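Side-chain contacts in cellulose biosynthesis protein BcsG (Salmonella typhimurium LT2, PDB 5OLT), which is required for cellulose biosynthesis, here in its extramembrane domain, a zinc-binding member of the alkaline phosphatase family: residues I284-P287 against S288-N291; T250-E253 against K254-R257; P24-T27 against A28-N31; P117-T120 against R121-P125; S338-W341 against N342-T345. All coordinates share one frame; numbering follows the deposited sequence. Where two conformers were deposited one is given.

Contact 1 of 5, residues I284-P287 against S288-N291; sequences IPSP and SITN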
loop_
_atom_site.group_PDB
_atom_site.type_symbol
_atom_site.label_atom_id
_atom_site.label_comp_id
_atom_site.label_asym_id
_atom_site.label_seq_id
_atom_site.Cartn_x
_atom_site.Cartn_y
_atom_site.Cartn_z
ATOM N N ILE A 284 -17.307 -3.377 7.437
ATOM C CA ILE A 284 -17.489 -3.832 6.059
ATOM C C ILE A 284 -16.523 -3.046 5.182
ATOM O O ILE A 284 -16.514 -1.817 5.218
ATOM C CB ILE A 284 -18.941 -3.658 5.589
ATOM C CG1 ILE A 284 -19.919 -4.447 6.518
ATOM C CG2 ILE A 284 -19.093 -4.081 4.135
ATOM C CD1 ILE A 284 -19.670 -5.953 6.551
ATOM N N PRO A 285 -15.669 -3.743 4.410
ATOM C CA PRO A 285 -14.618 -3.025 3.634
ATOM C C PRO A 285 -15.191 -2.483 2.321
ATOM O O PRO A 285 -15.009 -3.050 1.230
ATOM C CB PRO A 285 -13.552 -4.096 3.446
ATOM C CG PRO A 285 -14.362 -5.372 3.343
ATOM C CD PRO A 285 -15.509 -5.212 4.330
ATOM N N SER A 286 -15.964 -1.409 2.464
ATOM C CA SER A 286 -16.629 -0.786 1.331
ATOM C C SER A 286 -15.645 -0.153 0.356
ATOM O O SER A 286 -14.507 0.142 0.728
ATOM C CB SER A 286 -17.568 0.292 1.864
ATOM O OG SER A 286 -16.777 1.368 2.343
ATOM N N PRO A 287 -16.107 0.122 -0.881
ATOM C CA PRO A 287 -15.236 0.758 -1.864
ATOM C C PRO A 287 -14.703 2.096 -1.360
ATOM O O PRO A 287 -13.529 2.403 -1.577
ATOM C CB PRO A 287 -16.161 0.932 -3.068
ATOM C CG PRO A 287 -17.090 -0.233 -2.983
ATOM C CD PRO A 287 -17.373 -0.347 -1.492
ATOM N N SER A 288 -15.528 2.869 -0.678
ATOM C CA SER A 288 -15.081 4.154 -0.148
ATOM C C SER A 288 -13.913 3.978 0.827
ATOM O O SER A 288 -12.943 4.769 0.833
ATOM C CB SER A 288 -16.276 4.796 0.539
ATOM O OG SER A 288 -15.968 6.036 1.106
ATOM N N ILE A 289 -14.010 2.951 1.675
ATOM C CA ILE A 289 -12.985 2.727 2.701
ATOM C C ILE A 289 -11.693 2.182 2.075
ATOM O O ILE A 289 -10.603 2.465 2.553
ATOM C CB ILE A 289 -13.531 1.786 3.806
ATOM C CG1 ILE A 289 -14.624 2.566 4.580
ATOM C CG2 ILE A 289 -12.437 1.352 4.761
ATOM C CD1 ILE A 289 -15.514 1.691 5.461
ATOM N N THR A 290 -11.793 1.387 1.017
ATOM C CA THR A 290 -10.622 0.671 0.528
ATOM C C THR A 290 -9.956 1.311 -0.707
ATOM O O THR A 290 -8.868 0.876 -1.061
ATOM C CB THR A 290 -10.961 -0.787 0.189
ATOM O OG1 THR A 290 -11.926 -0.774 -0.887
ATOM C CG2 THR A 290 -11.539 -1.481 1.430
ATOM N N ASN A 291 -10.555 2.341 -1.313
ATOM C CA ASN A 291 -9.870 3.007 -2.447
ATOM C C ASN A 291 -8.939 4.088 -1.863
ATOM O O ASN A 291 -9.413 5.128 -1.397
ATOM C CB ASN A 291 -10.905 3.619 -3.365
ATOM C CG ASN A 291 -10.260 4.352 -4.505
ATOM O OD1 ASN A 291 -9.155 3.999 -4.915
ATOM N ND2 ASN A 291 -10.925 5.418 -4.991
HETATM O O HOH W 1 -13.817 -2.695 -1.273
#

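Contact 2 of 5, residues T250-E253 against K254-R257; sequences TELE and KSGR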
loop_
_atom_site.group_PDB
_atom_site.type_symbol
_atom_site.label_atom_id
_atom_site.label_comp_id
_atom_site.label_asym_id
_atom_site.label_seq_id
_atom_site.Cartn_x
_atom_site.Cartn_y
_atom_site.Cartn_z
ATOM N N THR A 250 11.365 17.214 0.895
ATOM C CA THR A 250 12.372 18.296 0.664
ATOM C C THR A 250 13.746 17.959 1.268
ATOM O O THR A 250 14.800 18.158 0.606
ATOM C CB THR A 250 11.830 19.651 1.148
ATOM O OG1 THR A 250 10.621 19.917 0.422
ATOM C CG2 THR A 250 12.807 20.759 0.887
ATOM N N GLU A 251 13.752 17.447 2.495
ATOM C CA GLU A 251 14.982 16.967 3.136
ATOM C C GLU A 251 15.639 15.867 2.320
ATOM O O GLU A 251 16.881 15.857 2.163
ATOM C CB GLU A 251 14.758 16.481 4.579
ATOM C CG GLU A 251 14.479 17.577 5.584
ATOM C CD GLU A 251 15.519 18.686 5.505
ATOM O OE1 GLU A 251 16.701 18.417 5.845
ATOM O OE2 GLU A 251 15.161 19.820 5.081
ATOM N N LEU A 252 14.822 14.971 1.763
ATOM C CA LEU A 252 15.367 13.861 0.975
ATOM C C LEU A 252 16.001 14.368 -0.290
ATOM O O LEU A 252 17.100 13.901 -0.660
ATOM C CB LEU A 252 14.307 12.825 0.597
ATOM C CG LEU A 252 14.008 11.707 1.567
ATOM C CD1 LEU A 252 13.101 10.763 0.811
ATOM C CD2 LEU A 252 15.239 10.974 2.050
ATOM N N GLU A 253 15.332 15.311 -0.969
ATOM C CA GLU A 253 15.892 15.943 -2.172
ATOM C C GLU A 253 17.254 16.561 -1.822
ATOM O O GLU A 253 18.244 16.354 -2.535
ATOM C CB GLU A 253 14.944 17.017 -2.723
ATOM C CG GLU A 253 13.784 16.499 -3.563
ATOM C CD GLU A 253 12.616 17.485 -3.754
ATOM O OE1 GLU A 253 12.654 18.650 -3.264
ATOM O OE2 GLU A 253 11.630 17.079 -4.411
ATOM N N LYS A 254 17.321 17.297 -0.713
ATOM C CA LYS A 254 18.585 17.974 -0.324
ATOM C C LYS A 254 19.713 16.977 -0.034
ATOM O O LYS A 254 20.890 17.273 -0.254
ATOM C CB LYS A 254 18.398 18.846 0.916
ATOM C CG LYS A 254 17.597 20.127 0.738
ATOM C CD LYS A 254 17.419 20.751 2.115
ATOM C CE LYS A 254 16.653 22.060 2.071
ATOM N NZ LYS A 254 16.303 22.452 3.463
ATOM N N SER A 255 19.364 15.779 0.431
ATOM C CA SER A 255 20.352 14.796 0.855
ATOM C C SER A 255 21.118 14.232 -0.339
ATOM O O SER A 255 22.218 13.706 -0.155
ATOM C CB SER A 255 19.677 13.644 1.605
ATOM O OG SER A 255 19.097 12.732 0.688
ATOM N N GLY A 256 20.523 14.317 -1.532
ATOM C CA GLY A 256 21.037 13.671 -2.736
ATOM C C GLY A 256 21.039 12.138 -2.754
ATOM O O GLY A 256 21.461 11.551 -3.745
ATOM N N ARG A 257 20.558 11.502 -1.689
ATOM C CA ARG A 257 20.484 10.045 -1.617
ATOM C C ARG A 257 19.515 9.476 -2.657
ATOM O O ARG A 257 18.506 10.090 -3.017
ATOM C CB ARG A 257 20.066 9.600 -0.217
ATOM C CG ARG A 257 21.043 9.993 0.896
ATOM C CD ARG A 257 20.634 9.331 2.195
ATOM N NE ARG A 257 20.725 7.874 2.141
ATOM C CZ ARG A 257 21.856 7.159 2.125
ATOM N NH1 ARG A 257 23.043 7.745 2.157
ATOM N NH2 ARG A 257 21.802 5.839 2.093
HETATM O O HOH W 2 17.890 12.832 -3.090
#

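Contact 3 of 5, residues P24-T27 against A28-N31; sequences PPTT and ANLN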
loop_
_atom_site.group_PDB
_atom_site.type_symbol
_atom_site.label_atom_id
_atom_site.label_comp_id
_atom_site.label_asym_id
_atom_site.label_seq_id
_atom_site.Cartn_x
_atom_site.Cartn_y
_atom_site.Cartn_z
ATOM N N PRO A 24 -24.881 -13.094 -15.499
ATOM C CA PRO A 24 -25.761 -12.235 -14.685
ATOM C C PRO A 24 -25.424 -12.300 -13.193
ATOM O O PRO A 24 -24.944 -13.338 -12.730
ATOM C CB PRO A 24 -27.168 -12.775 -14.984
ATOM C CG PRO A 24 -27.008 -13.447 -16.295
ATOM C CD PRO A 24 -25.674 -14.109 -16.236
ATOM N N PRO A 25 -25.616 -11.190 -12.460
ATOM C CA PRO A 25 -25.193 -11.119 -11.057
ATOM C C PRO A 25 -26.025 -11.909 -10.006
ATOM O O PRO A 25 -26.490 -11.355 -9.009
ATOM C CB PRO A 25 -25.222 -9.613 -10.772
ATOM C CG PRO A 25 -26.285 -9.087 -11.684
ATOM C CD PRO A 25 -26.090 -9.877 -12.946
ATOM N N THR A 26 -26.127 -13.207 -10.176
ATOM C CA THR A 26 -26.785 -14.067 -9.206
ATOM C C THR A 26 -25.803 -14.460 -8.109
ATOM O O THR A 26 -24.567 -14.378 -8.300
ATOM C CB THR A 26 -27.274 -15.358 -9.882
ATOM O OG1 THR A 26 -26.120 -16.070 -10.366
ATOM C CG2 THR A 26 -28.225 -15.035 -11.053
ATOM N N THR A 27 -26.296 -14.940 -6.981
ATOM C CA THR A 27 -25.377 -15.418 -5.924
ATOM C C THR A 27 -24.406 -16.487 -6.465
ATOM O O THR A 27 -23.193 -16.439 -6.191
ATOM C CB THR A 27 -26.133 -15.836 -4.639
ATOM O OG1 THR A 27 -26.464 -14.653 -3.905
ATOM C CG2 THR A 27 -25.286 -16.707 -3.724
ATOM N N ALA A 28 -24.926 -17.453 -7.234
ATOM C CA ALA A 28 -24.067 -18.500 -7.756
ATOM C C ALA A 28 -22.963 -17.929 -8.652
ATOM O O ALA A 28 -21.805 -18.332 -8.544
ATOM C CB ALA A 28 -24.878 -19.572 -8.510
ATOM N N ASN A 29 -23.315 -16.991 -9.525
ATOM C CA ASN A 29 -22.323 -16.409 -10.442
ATOM C C ASN A 29 -21.306 -15.539 -9.721
ATOM O O ASN A 29 -20.140 -15.537 -10.112
ATOM C CB ASN A 29 -22.956 -15.654 -11.605
ATOM C CG ASN A 29 -23.639 -16.595 -12.593
ATOM O OD1 ASN A 29 -24.564 -16.185 -13.303
ATOM N ND2 ASN A 29 -23.202 -17.825 -12.630
ATOM N N LEU A 30 -21.734 -14.805 -8.687
ATOM C CA LEU A 30 -20.778 -13.972 -7.951
ATOM C C LEU A 30 -19.875 -14.862 -7.108
ATOM O O LEU A 30 -18.667 -14.611 -7.054
ATOM C CB LEU A 30 -21.506 -12.936 -7.082
ATOM C CG LEU A 30 -21.806 -11.595 -7.776
ATOM C CD1 LEU A 30 -22.608 -11.677 -9.046
ATOM C CD2 LEU A 30 -22.531 -10.733 -6.745
ATOM N N ASN A 31 -20.418 -15.948 -6.537
ATOM C CA ASN A 31 -19.577 -16.914 -5.818
ATOM C C ASN A 31 -18.542 -17.526 -6.777
ATOM O O ASN A 31 -17.340 -17.639 -6.461
ATOM C CB ASN A 31 -20.445 -18.058 -5.228
ATOM C CG ASN A 31 -21.103 -17.694 -3.920
ATOM O OD1 ASN A 31 -20.745 -16.706 -3.260
ATOM N ND2 ASN A 31 -22.045 -18.519 -3.499
#

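Contact 4 of 5, residues P117-T120 against R121-P125; sequences PSHT and RLYQP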
loop_
_atom_site.group_PDB
_atom_site.type_symbol
_atom_site.label_atom_id
_atom_site.label_comp_id
_atom_site.label_asym_id
_atom_site.label_seq_id
_atom_site.Cartn_x
_atom_site.Cartn_y
_atom_site.Cartn_z
ATOM N N PRO A 117 -4.548 -12.970 -1.726
ATOM C CA PRO A 117 -5.167 -14.146 -1.082
ATOM C C PRO A 117 -6.502 -13.835 -0.430
ATOM O O PRO A 117 -6.812 -12.681 -0.100
ATOM C CB PRO A 117 -4.185 -14.472 0.034
ATOM C CG PRO A 117 -3.578 -13.154 0.432
ATOM C CD PRO A 117 -3.500 -12.365 -0.870
ATOM N N SER A 118 -7.285 -14.883 -0.181
ATOM C CA SER A 118 -8.425 -14.759 0.736
ATOM C C SER A 118 -7.950 -14.357 2.118
ATOM O O SER A 118 -6.764 -14.518 2.464
ATOM C CB SER A 118 -9.190 -16.094 0.810
ATOM O OG SER A 118 -8.337 -17.071 1.403
ATOM N N HIS A 119 -8.884 -13.838 2.921
ATOM C CA HIS A 119 -8.552 -13.488 4.268
ATOM C C HIS A 119 -7.981 -14.688 5.069
ATOM O O HIS A 119 -6.998 -14.522 5.790
ATOM C CB HIS A 119 -9.762 -12.871 4.966
ATOM C CG HIS A 119 -9.461 -12.399 6.341
ATOM N ND1 HIS A 119 -8.969 -11.137 6.605
ATOM C CD2 HIS A 119 -9.559 -13.026 7.534
ATOM C CE1 HIS A 119 -8.814 -10.992 7.912
ATOM N NE2 HIS A 119 -9.162 -12.133 8.500
ATOM N N THR A 120 -8.624 -15.850 4.912
ATOM C CA THR A 120 -8.185 -17.087 5.563
ATOM C C THR A 120 -6.688 -17.337 5.283
ATOM O O THR A 120 -5.914 -17.563 6.230
ATOM C CB THR A 120 -9.034 -18.303 5.118
ATOM O OG1 THR A 120 -10.431 -18.043 5.340
ATOM C CG2 THR A 120 -8.643 -19.555 5.900
ATOM N N ARG A 121 -6.310 -17.247 4.001
ATOM C CA ARG A 121 -4.943 -17.547 3.524
ATOM C C ARG A 121 -3.927 -16.542 4.109
ATOM O O ARG A 121 -2.719 -16.856 4.279
ATOM C CB ARG A 121 -4.889 -17.577 1.991
ATOM C CG ARG A 121 -5.153 -18.869 1.229
ATOM C CD ARG A 121 -4.046 -19.116 0.134
ATOM N NE ARG A 121 -4.129 -18.252 -1.087
ATOM C CZ ARG A 121 -3.133 -17.599 -1.706
ATOM N NH1 ARG A 121 -1.859 -17.679 -1.275
ATOM N NH2 ARG A 121 -3.396 -16.862 -2.818
ATOM N N LEU A 122 -4.377 -15.337 4.454
ATOM C CA LEU A 122 -3.440 -14.374 5.113
ATOM C C LEU A 122 -2.823 -14.822 6.400
ATOM O O LEU A 122 -1.751 -14.328 6.799
ATOM C CB LEU A 122 -4.119 -13.065 5.515
ATOM C CG LEU A 122 -4.299 -12.036 4.487
ATOM C CD1 LEU A 122 -4.928 -10.823 5.159
ATOM C CD2 LEU A 122 -3.023 -11.699 3.732
ATOM N N TYR A 123 -3.547 -15.698 7.111
ATOM C CA TYR A 123 -3.154 -16.084 8.443
ATOM C C TYR A 123 -2.447 -17.448 8.503
ATOM O O TYR A 123 -2.235 -17.997 9.579
ATOM C CB TYR A 123 -4.341 -15.934 9.418
ATOM C CG TYR A 123 -4.598 -14.474 9.647
ATOM C CD1 TYR A 123 -3.902 -13.777 10.650
ATOM C CD2 TYR A 123 -5.488 -13.749 8.832
ATOM C CE1 TYR A 123 -4.082 -12.409 10.823
ATOM C CE2 TYR A 123 -5.663 -12.395 9.010
ATOM C CZ TYR A 123 -4.985 -11.730 10.005
ATOM O OH TYR A 123 -5.163 -10.369 10.195
ATOM N N GLN A 124 -2.096 -17.962 7.321
ATOM C CA GLN A 124 -1.335 -19.174 7.153
ATOM C C GLN A 124 -0.040 -18.758 6.468
ATOM O O GLN A 124 -0.019 -17.742 5.786
ATOM C CB GLN A 124 -2.150 -20.180 6.314
ATOM C CG GLN A 124 -3.511 -20.505 6.971
ATOM C CD GLN A 124 -4.600 -21.103 6.074
ATOM O OE1 GLN A 124 -4.499 -21.145 4.839
ATOM N NE2 GLN A 124 -5.682 -21.562 6.720
ATOM N N PRO A 125 1.059 -19.510 6.654
ATOM C CA PRO A 125 2.312 -19.153 5.969
ATOM C C PRO A 125 2.110 -19.117 4.463
ATOM O O PRO A 125 1.311 -19.907 3.909
ATOM C CB PRO A 125 3.229 -20.305 6.324
ATOM C CG PRO A 125 2.733 -20.766 7.654
ATOM C CD PRO A 125 1.248 -20.574 7.653
HETATM O O HOH W 3 -6.722 -17.283 -1.800
#

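Contact 5 of 5, residues S338-W341 against N342-T345; sequences SVNW and NKLT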
loop_
_atom_site.group_PDB
_atom_site.type_symbol
_atom_site.label_atom_id
_atom_site.label_comp_id
_atom_site.label_asym_id
_atom_site.label_seq_id
_atom_site.Cartn_x
_atom_site.Cartn_y
_atom_site.Cartn_z
ATOM N N SER A 338 18.453 9.208 -19.352
ATOM C CA SER A 338 17.087 9.461 -19.798
ATOM C C SER A 338 16.286 8.239 -19.379
ATOM O O SER A 338 16.673 7.095 -19.700
ATOM C CB SER A 338 17.056 9.634 -21.329
ATOM O OG SER A 338 15.729 9.808 -21.826
ATOM N N VAL A 339 15.190 8.478 -18.656
ATOM C CA VAL A 339 14.278 7.383 -18.253
ATOM C C VAL A 339 13.046 7.338 -19.094
ATOM O O VAL A 339 12.433 8.376 -19.376
ATOM C CB VAL A 339 13.920 7.511 -16.748
ATOM C CG1 VAL A 339 12.786 6.567 -16.318
ATOM C CG2 VAL A 339 15.185 7.202 -15.956
ATOM N N ASN A 340 12.669 6.137 -19.523
ATOM C CA ASN A 340 11.431 5.948 -20.262
ATOM C C ASN A 340 10.292 5.761 -19.249
ATOM O O ASN A 340 9.974 4.631 -18.856
ATOM C CB ASN A 340 11.545 4.712 -21.178
ATOM C CG ASN A 340 10.336 4.528 -22.069
ATOM O OD1 ASN A 340 9.282 5.120 -21.868
ATOM N ND2 ASN A 340 10.497 3.681 -23.095
ATOM N N TRP A 341 9.720 6.879 -18.825
ATOM C CA TRP A 341 8.675 6.877 -17.781
ATOM C C TRP A 341 7.417 6.176 -18.227
ATOM O O TRP A 341 6.719 5.573 -17.404
ATOM C CB TRP A 341 8.357 8.300 -17.319
ATOM C CG TRP A 341 9.464 8.853 -16.503
ATOM C CD1 TRP A 341 10.495 9.677 -16.939
ATOM C CD2 TRP A 341 9.719 8.605 -15.128
ATOM N NE1 TRP A 341 11.339 9.955 -15.913
ATOM C CE2 TRP A 341 10.901 9.316 -14.783
ATOM C CE3 TRP A 341 9.047 7.870 -14.133
ATOM C CZ2 TRP A 341 11.436 9.317 -13.491
ATOM C CZ3 TRP A 341 9.597 7.873 -12.830
ATOM C CH2 TRP A 341 10.781 8.590 -12.537
ATOM N N ASN A 342 7.105 6.244 -19.516
ATOM C CA ASN A 342 5.988 5.456 -20.038
ATOM C C ASN A 342 6.157 3.997 -19.840
ATOM O O ASN A 342 5.292 3.348 -19.273
ATOM C CB ASN A 342 5.805 5.742 -21.512
ATOM C CG ASN A 342 5.379 7.129 -21.728
ATOM O OD1 ASN A 342 6.205 7.998 -21.990
ATOM N ND2 ASN A 342 4.095 7.377 -21.571
ATOM N N LYS A 343 7.287 3.469 -20.262
ATOM C CA LYS A 343 7.551 2.041 -20.118
ATOM C C LYS A 343 7.554 1.651 -18.640
ATOM O O LYS A 343 6.961 0.631 -18.276
ATOM C CB LYS A 343 8.892 1.689 -20.762
ATOM C CG LYS A 343 9.210 0.207 -20.771
ATOM C CD LYS A 343 10.515 -0.005 -21.494
ATOM C CE LYS A 343 10.835 -1.471 -21.623
ATOM N NZ LYS A 343 12.188 -1.598 -22.254
ATOM N N LEU A 344 8.184 2.471 -17.798
ATOM C CA LEU A 344 8.262 2.171 -16.362
ATOM C C LEU A 344 6.878 2.067 -15.715
ATOM O O LEU A 344 6.717 1.280 -14.784
ATOM C CB LEU A 344 9.098 3.228 -15.646
ATOM C CG LEU A 344 9.287 3.062 -14.122
ATOM C CD1 LEU A 344 10.003 1.751 -13.801
ATOM C CD2 LEU A 344 10.109 4.235 -13.613
ATOM N N THR A 345 5.926 2.850 -16.191
ATOM C CA THR A 345 4.591 2.901 -15.565
ATOM C C THR A 345 3.520 2.160 -16.376
ATOM O O THR A 345 2.345 2.203 -16.003
ATOM C CB THR A 345 4.136 4.356 -15.329
ATOM O OG1 THR A 345 4.112 5.098 -16.576
ATOM C CG2 THR A 345 5.050 5.066 -14.333
#

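Contact 1 of 5, residues I284-P287 against S288-N291
The backbone turns from a loop into the short helix 287-290 at S286, whose carbonyl O accepts from T290 N at 3.0 Å and, weakly, from I289 N. P287 O accepts from N291 N in the same way one residue on. Just before this, P285 is the centre of an inverse gamma turn, closed by S286 N on I284 O. S286 is the N-cap. Its OG lies between its own backbone N and carbonyl carbon (chi1 71°), and from there it accepts from I289 N at 3.3 Å with an N-H...O angle of 154°. The same oxygen lies against the I289 side chain, with I289 CG1 3.3 Å from S286 OG. I289 CD1 continues along this path to I284 O, 3.7 Å away. On T290 the methyl CG2 packs on the P285 ring, 3.9 Å from P285 CB. Its hydroxyl OG1 is hydrogen-bonded to N96 and accepts from a water, which also donates to P285 O. I284 and P287 touch strands 360-365 and 368-373; P285 touches V362 and strand 355-357. The side chain of I289 lies about 9 Å from the zinc ion. The first turn of this buried helix thus has polar partners from its own cap, from one water and from N96, which probably limits the cost of burying its amide and hydroxyl groups.

Contact 2 of 5, residues T250-E253 against K254-R257
L252 O is gripped by three groups: S255 OG at 2.7 Å, water 2 at 2.8 Å and, weakly, S255 N. The hydroxyl of S255 donates to this carbonyl, 18° out of its plane. The S255 side chain has chi1 at 80°, which turns its OG back toward L252 O. The same OG also accepts from R257 N at 3.0 Å, with a nearly straight N-H...O angle of 162°. This second bond makes an ST turn. Water 2 donates to both L252 O and R257 O, and so links the last helical turn to the chain that leaves it. This is the C-terminal end of helix 234-255. G256 leaves the helical path with positive phi, and its N bonds to E253 O at 3.2 Å, from well above the carbonyl plane. R257 then leads on to strand 259-265 of the large mixed sheet, and its guanidinium forms a salt bridge with D60. One residue before S255, K254 N donates to T250 O in a regular helical bond. The K254 side chain is extended and runs back past T250, with K254 CG 3.4 Å from T250 O. Its NZ reaches E251 OE2 at 3.3 Å, a salt bridge on the syn side of the carboxylate. The E251 chain bends at chi2, and this brings its carboxylate across the end of the lysine. The L252 side chain leaves this turn and packs on L199 of helix 191-203 and F299 of strand 291-299.

Contact 3 of 5, residues P24-T27 against A28-N31
A capped helix start opens helix 27-42, with T26 as the N-cap and P25 as the centre of an inverse gamma turn just before it. The gamma turn is closed by T26 N on P24 O at 2.8 Å. T26 OG1 accepts from N29 N at 3.1 Å, with an N-H...O angle of 159°. A chi1 of 63° faces this oxygen to the first turn. The helical bonds follow at once: L30 N to T26 O at 2.9 Å, then N31 N to T27 O at 2.8 Å. The N29 side chain folds back over the cap, and its CB lies 3.4 Å from T26 OG1 and also close to P24 O. L30 brings its CD1 branch against the CA-CB side of the P25 ring, 3.8 Å from P25 CB and 3.3 Å from P25 CA. Further out, P25 and L30 share neighbours in strands 360-365 and 368-373, where both touch Y365 and Y370. On another flank T27 and N31 lie side by side and point the same way, with T27 CG2 3.7 Å from N31 ND2. The amide oxygen of N31 accepts from the indole NE1 of W378 and from R372, while T27 OG1 makes a weak bond to W378 N. The first turn of the helix is therefore held in two ways. A threonine oxygen satisfies a backbone N-H at its start, and the buried L30 and the polar end of N31 fasten it to the four-stranded antiparallel sheet.

Contact 4 of 5, residues P117-T120 against R121-P125
S118 OG accepts from R121 N at 3.3 Å, with an N-H...O angle of 158°, and S118 O accepts from L122 N at 3.2 Å. Y123 N meets T120 O at 3.1 Å, from well above the plane of that carbonyl. Water 3 accepts from both S118 N and R121 NE, and ties the start of the turn to the arginine side chain. That chain bends at chi2 and chi3 (-74° at chi3), which folds the guanidinium back over P117. P117 CB lies 3.7 Å above the plane of the R121 guanidinium, over its centre. Elsewhere on the proline ring, P117 CG packs against L122 CD2 at 3.6 Å, the two side chains crossing at about a right angle. The imidazole of H119 and the phenol ring of Y123 meet obliquely, planes at 46°, with H119 NE2 3.5 Å from Y123 CE2. H119 O lies at the edge of the Y123 ring, in its plane. The hydroxyl of Y123 bonds to E159. T120 and Q124 run side by side at the surface. L122 and Y123 pack on I107 of helix 102-110, which begins with the zinc ligand S102, and the side chain of Y123 is about 11 Å from the zinc ion. E356 accepts from H119 N. The whole is a serine N-cap on the single-turn, weakly bonded helix 119-122.

Contact 5 of 5, residues S338-W341 against N342-T345
An asparagine N-cap starts the short helix 341-345. N340 OD1 accepts from K343 N at 3.0 Å, with an almost straight N-H...O angle of 170°, although the donor stands well above the plane of the amide carbonyl. With chi1 at -175°, N340 swings its amide forward, away from its own backbone N, to reach K343 N. The amide crosses the base of the K343 side chain, with N340 CG 3.4 Å from K343 CB. Backbone N340 O accepts from L344 N in the first helical bond. W341 O has two donors, T345 N at 3.1 Å and T345 OG1 at 2.8 Å, which reach it from opposite faces of its plane. W341 and L344 lie side by side, with L344 CD2 3.8 Å from both CE3 and CZ3 of the W341 indole. V339 CG1 sits over one face of the same indole, 3.6 Å above its plane and toward its rim. The indole also meets H305 edge-to-face. W341 and T345 pack on I310 of strand 310-312, an outermost strand of the main sheet, while R327 of helix 318-328 donates to L344 O.

Along the chain the order is contact 3, contact 4, contact 2, contact 1, contact 5. Four of them cap the start of a helix; contact 2 closes the end of helix 234-255. Contacts 1 and 4 lie nearest each other, 19 Å between centres, with contact 1 nearer the zinc. Contacts 1 and 3 both pack on strands 360-365 and 368-373 of the small antiparallel sheet, 21 Å apart by centres. Contacts 2 and 3 have centres 52 Å apart, across the chain's centre. Contact 1 leads into strand 291-299 and contact 2 toward strand 259-265, neighbours in the seven-stranded mixed sheet; contact 5 packs on an outermost strand, 310-312. Contacts 1, 2, 3 and 5 sit where helix ends meet the two sheets; contact 4 packs on helix 102-110.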